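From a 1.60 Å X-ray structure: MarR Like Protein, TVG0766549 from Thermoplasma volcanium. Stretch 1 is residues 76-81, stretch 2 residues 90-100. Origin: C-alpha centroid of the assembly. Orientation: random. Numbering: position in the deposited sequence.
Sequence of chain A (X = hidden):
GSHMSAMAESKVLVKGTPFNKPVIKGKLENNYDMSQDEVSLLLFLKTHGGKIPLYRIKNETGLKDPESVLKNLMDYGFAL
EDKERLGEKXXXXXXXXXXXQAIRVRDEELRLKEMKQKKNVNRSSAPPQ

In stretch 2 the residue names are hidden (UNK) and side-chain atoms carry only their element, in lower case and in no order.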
ATOM      1  N   TYR A  76       9.631   2.031  -2.614  1.00 15.67           N
ATOM      2  CA  TYR A  76       8.718   2.985  -3.266  1.00 15.10           C
ATOM      3  C   TYR A  76       8.404   4.193  -2.398  1.00 14.73           C
ATOM      4  O   TYR A  76       7.898   5.201  -2.888  1.00 17.71           O
ATOM      5  CB  TYR A  76       7.351   2.335  -3.583  1.00 15.27           C
ATOM      6  CG  TYR A  76       7.375   1.162  -4.512  1.00 14.39           C
ATOM      7  CD1 TYR A  76       8.348   1.001  -5.471  1.00 14.28           C
ATOM      8  CD2 TYR A  76       6.357   0.201  -4.436  1.00 16.64           C
ATOM      9  CE1 TYR A  76       8.334  -0.074  -6.345  1.00 16.42           C
ATOM     10  CE2 TYR A  76       6.318  -0.872  -5.298  1.00 16.53           C
ATOM     11  CZ  TYR A  76       7.300  -1.021  -6.253  1.00 17.07           C
ATOM     12  OH  TYR A  76       7.265  -2.085  -7.118  1.00 21.33           O
ATOM     13  N   GLY A  77       8.648   4.076  -1.097  1.00 14.68           N
ATOM     14  CA  GLY A  77       8.356   5.143  -0.166  1.00 14.62           C
ATOM     15  C   GLY A  77       7.000   4.996   0.517  1.00 16.81           C
ATOM     16  O   GLY A  77       6.491   5.929   1.130  1.00 17.10           O
ATOM     17  N   PHE A  78       6.435   3.791   0.453  1.00 16.15           N
ATOM     18  CA  PHE A  78       5.100   3.554   1.027  1.00 16.43           C
ATOM     19  C   PHE A  78       5.060   2.918   2.406  1.00 16.92           C
ATOM     20  O   PHE A  78       4.010   2.928   3.079  1.00 16.60           O
ATOM     21  CB  PHE A  78       4.251   2.678   0.089  1.00 15.94           C
ATOM     22  CG  PHE A  78       3.994   3.277  -1.280  1.00 14.71           C
ATOM     23  CD1 PHE A  78       4.112   4.654  -1.513  1.00 16.93           C
ATOM     24  CD2 PHE A  78       3.618   2.453  -2.345  1.00 15.81           C
ATOM     25  CE1 PHE A  78       3.856   5.176  -2.796  1.00 16.26           C
ATOM     26  CE2 PHE A  78       3.364   2.962  -3.616  1.00 15.96           C
ATOM     27  CZ  PHE A  78       3.482   4.344  -3.851  1.00 17.52           C
ATOM     28  N   ALA A  79       6.191   2.379   2.845  1.00 15.12           N
ATOM     29  CA  ALA A  79       6.240   1.747   4.146  1.00 17.35           C
ATOM     30  C   ALA A  79       7.640   1.846   4.708  1.00 16.53           C
ATOM     31  O   ALA A  79       8.620   2.099   3.986  1.00 18.18           O
ATOM     32  CB  ALA A  79       5.851   0.267   3.993  1.00 18.74           C
ATOM     33  N   LEU A  80       7.736   1.639   6.017  1.00 17.11           N
ATOM     34  CA  LEU A  80       9.054   1.640   6.621  1.00 18.35           C
ATOM     35  C   LEU A  80       9.089   0.762   7.847  1.00 21.87           C
ATOM     36  O   LEU A  80       8.048   0.267   8.304  1.00 22.14           O
ATOM     37  CB  LEU A  80       9.531   3.064   6.938  1.00 30.64           C
ATOM     38  CG  LEU A  80       8.612   4.020   7.676  1.00 32.33           C
ATOM     39  CD1 LEU A  80       8.737   3.792   9.175  1.00 40.95           C
ATOM     40  CD2 LEU A  80       9.018   5.451   7.336  1.00 36.46           C
ATOM     41  N   GLU A  81      10.304   0.519   8.329  1.00 21.36           N
ATOM     42  CA  GLU A  81      10.510  -0.301   9.526  1.00 29.99           C
ATOM     43  C   GLU A  81      10.710   0.563  10.749  1.00 42.66           C
ATOM     44  O   GLU A  81      11.514   1.498  10.744  1.00 40.07           O
ATOM     45  CB  GLU A  81      11.759  -1.154   9.431  1.00 36.33           C
ATOM     46  CG  GLU A  81      11.936  -1.945   8.192  1.00 36.61           C
ATOM     47  CD  GLU A  81      13.324  -2.536   8.150  1.00 47.76           C
ATOM     48  OE1 GLU A  81      13.630  -3.365   9.031  1.00 39.50           O
ATOM     49  OE2 GLU A  81      14.109  -2.160   7.250  1.00 44.57           O
ATOM     50  N   UNK A  90       6.222  -2.868  11.212  1.00 21.68           N
ATOM     51  CA  UNK A  90       6.147  -2.305   9.856  1.00 19.85           C
ATOM     52  C   UNK A  90       5.010  -1.283   9.838  1.00 19.72           C
ATOM     53  O   UNK A  90       3.901  -1.574  10.293  1.00 21.76           O
ATOM     54  c   UNK A  90       8.386  -3.979   8.840  1.00 25.34           C
ATOM     55  c   UNK A  90       5.749  -2.763   7.422  1.00 23.15           C
ATOM     56  c   UNK A  90       6.932  -4.490   8.881  1.00 24.53           C
ATOM     57  c   UNK A  90       5.864  -3.396   8.809  1.00 22.61           C
ATOM     58  N   UNK A  91       5.275  -0.075   9.329  1.00 18.28           N
ATOM     59  CA  UNK A  91       4.257   0.972   9.307  1.00 20.72           C
ATOM     60  C   UNK A  91       4.161   1.634   7.947  1.00 21.34           C
ATOM     61  O   UNK A  91       5.173   1.753   7.234  1.00 20.36           O
ATOM     62  c   UNK A  91       4.555   2.107  10.339  1.00 26.49           C
ATOM     63  c   UNK A  91       5.662   2.970   9.840  1.00 32.75           C
ATOM     64  c   UNK A  91       4.922   1.514  11.698  1.00 33.99           C
ATOM     65  N   UNK A  92       2.953   2.025   7.557  1.00 20.49           N
ATOM     66  CA  UNK A  92       2.787   2.718   6.288  1.00 17.47           C
ATOM     67  C   UNK A  92       3.222   4.162   6.493  1.00 20.06           C
ATOM     68  O   UNK A  92       3.061   4.729   7.581  1.00 20.68           O
ATOM     69  c   UNK A  92      -0.739   1.559   5.089  1.00 23.88           C
ATOM     70  c   UNK A  92       1.314   2.728   5.830  1.00 18.56           C
ATOM     71  c   UNK A  92       0.716   1.384   5.436  1.00 21.55           C
ATOM     72  c   UNK A  92       1.471   0.796   4.245  1.00 24.47           C
ATOM     73  N   UNK A  93       3.825   4.742   5.467  1.00 18.38           N
ATOM     74  CA  UNK A  93       4.166   6.168   5.539  1.00 18.25           C
ATOM     75  C   UNK A  93       2.875   6.911   5.181  1.00 18.86           C
ATOM     76  O   UNK A  93       1.902   6.303   4.750  1.00 20.71           O
ATOM     77  c   UNK A  93       6.502   5.779   4.687  1.00 19.58           C
ATOM     78  c   UNK A  93       5.191   6.544   4.483  1.00 16.57           C
ATOM     79  o   UNK A  93       4.664   6.200   3.197  1.00 19.61           O
ATOM     80  N   UNK A  94       2.865   8.232   5.330  1.00 19.95           N
ATOM     81  CA  UNK A  94       1.677   8.989   4.962  1.00 19.99           C
ATOM     82  C   UNK A  94       1.364   8.776   3.479  1.00 22.57           C
ATOM     83  O   UNK A  94       0.198   8.732   3.096  1.00 22.51           O
ATOM     84  o   UNK A  94       2.070  10.684   6.620  1.00 28.66           O
ATOM     85  c   UNK A  94       1.884  10.474   5.234  1.00 23.76           C
ATOM     86  N   UNK A  95       2.401   8.630   2.654  1.00 19.50           N
ATOM     87  CA  UNK A  95       2.203   8.417   1.220  1.00 20.30           C
ATOM     88  C   UNK A  95       1.632   7.012   0.955  1.00 18.30           C
ATOM     89  O   UNK A  95       0.803   6.819   0.071  1.00 19.36           O
ATOM     90  o   UNK A  95       3.923  11.759   2.192  1.00 28.08           O
ATOM     91  c   UNK A  95       4.328  10.619   1.852  1.00 25.82           C
ATOM     92  c   UNK A  95       3.513   8.630   0.459  1.00 21.75           C
ATOM     93  o   UNK A  95       5.001   9.901   2.619  1.00 22.73           O
ATOM     94  c   UNK A  95       3.998  10.096   0.459  1.00 27.75           C
ATOM     95  N   UNK A  96       2.076   6.032   1.734  1.00 18.94           N
ATOM     96  CA  UNK A  96       1.551   4.688   1.573  1.00 17.62           C
ATOM     97  C   UNK A  96       0.083   4.650   1.992  1.00 18.02           C
ATOM     98  O   UNK A  96      -0.715   3.955   1.358  1.00 18.55           O
ATOM     99  N   UNK A  97      -0.272   5.378   3.047  1.00 19.47           N
ATOM    100  CA  UNK A  97      -1.666   5.436   3.496  1.00 20.62           C
ATOM    101  C   UNK A  97      -2.503   6.082   2.396  1.00 19.76           C
ATOM    102  O   UNK A  97      -3.590   5.600   2.058  1.00 21.15           O
ATOM    103  c   UNK A  97      -1.644   5.562   7.228  1.00 50.56           C
ATOM    104  c   UNK A  97      -0.940   5.615   5.904  1.00 31.47           C
ATOM    105  c   UNK A  97      -1.768   6.245   4.794  1.00 22.15           C
ATOM    106  o   UNK A  97      -2.112   6.625   7.691  1.00 60.48           O
ATOM    107  o   UNK A  97      -1.716   4.456   7.808  1.00 48.02           O
ATOM    108  N   UNK A  98      -1.981   7.159   1.817  1.00 20.02           N
ATOM    109  CA  UNK A  98      -2.672   7.861   0.736  1.00 20.68           C
ATOM    110  C   UNK A  98      -2.980   6.929  -0.448  1.00 22.09           C
ATOM    111  O   UNK A  98      -4.105   6.872  -0.958  1.00 21.30           O
ATOM    112  c   UNK A  98      -2.059   9.516  -2.213  1.00 24.17           C
ATOM    113  c   UNK A  98      -1.805   9.037   0.241  1.00 24.06           C
ATOM    114  c   UNK A  98      -2.647  10.181  -3.282  1.00 35.16           C
ATOM    115  c   UNK A  98      -3.966  11.452  -1.732  1.00 35.52           C
ATOM    116  c   UNK A  98      -3.602  11.152  -3.039  1.00 32.09           C
ATOM    117  c   UNK A  98      -3.373  10.779  -0.664  1.00 28.01           C
ATOM    118  c   UNK A  98      -2.413   9.803  -0.902  1.00 22.65           C
ATOM    119  N   UNK A  99      -1.958   6.200  -0.892  1.00 16.84           N
ATOM    120  CA  UNK A  99      -2.110   5.327  -2.036  1.00 15.40           C
ATOM    121  C   UNK A  99      -3.037   4.167  -1.704  1.00 17.04           C
ATOM    122  O   UNK A  99      -3.875   3.791  -2.521  1.00 18.51           O
ATOM    123  c   UNK A  99      -0.710   4.836  -2.486  1.00 20.27           C
ATOM    124  c   UNK A  99       0.048   6.018  -3.115  1.00 21.67           C
ATOM    125  c   UNK A  99      -0.834   3.713  -3.479  1.00 21.12           C
ATOM    126  N   UNK A 100      -2.881   3.608  -0.510  1.00 17.61           N
ATOM    127  CA  UNK A 100      -3.707   2.472  -0.083  1.00 19.43           C
ATOM    128  C   UNK A 100      -5.166   2.904  -0.035  1.00 20.56           C
ATOM    129  O   UNK A 100      -6.038   2.172  -0.493  1.00 19.69           O
ATOM    130  c   UNK A 100      -3.251   1.982   1.305  1.00 16.90           C
TER
HETATM  131  O   HOH W   1       7.349   8.556   1.965  1.00 21.59           O

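Position 90 carries four carbons, forked at the first with one arm two carbons long, and the end of that longer arm lies 4.1 Å from Glu81 CG; this is Ile90. Its CA also approaches Leu80 O at 3.6 Å in a CA-H...O contact.

At position 91 one carbon bears two others, the pattern of valine. The backbone of Val91 is paired with that of Leu80 in both directions: Leu80 N donates to Val91 O at 2.8 Å, and Val91 N to Leu80 O at 3.0 Å. Their side chains share a face of the sheet, with Leu80 CD1 only 3.3 Å from Val91 CG2.

Position 92 has four carbons forked at the second, hence Leu92. It pairs with Ala79 without hydrogen bonds, and the two side chains meet loosely, Ala79 CB to Leu92 CD2 being 4.4 Å.

Position 93 shows one carbon carrying an oxygen and a carbon, which identifies Thr93. Its hydroxyl OG1 donates to Gly77 O at 2.8 Å, its CG2 packs 3.7 Å from Leu80 CD2, and its N donates to Phe78 O at 3.0 Å.

Position 94, a carbon followed by an oxygen, points away from stretch 1 and is Ser94.

Position 95 has three carbons, the third carrying two oxygens. The two terminal oxygens make a carboxylate, so this is Glu95. A water donates both to Glu95 OE1 at 2.8 Å and to Gly77 O at 2.9 Å, linking the stretches.

Position 96 has no side-chain atoms: Gly96. Its CA lies 3.4 Å from Phe78 O, and an ideal CB would fall 1.9 Å from Phe78 O, a clash. Its N donates to Thr93 OG1 at 3.0 Å, capping the helix.

Position 97, again three carbons ending in two oxygens, is Glu97, directed away. Position 98, one carbon and a six-carbon ring, is Phe98, which makes no contact with stretch 1.

Position 99 is one carbon bearing two, Val99; its CB lies over one face of the Phe78 ring, and its CG2 is 3.9 Å from Phe78 CZ. Position 100, a single carbon, is Ala100, out of reach.

The contact thus joins a short antiparallel ladder to a helix start. Thr93 links the two, since its OG1 both donates to Gly77 O and accepts from Gly96 N, while the absence of a side chain at Gly96 lets the helix approach Phe78 closely.

Stretch 2 (90-100) IVLTSEGEFVA
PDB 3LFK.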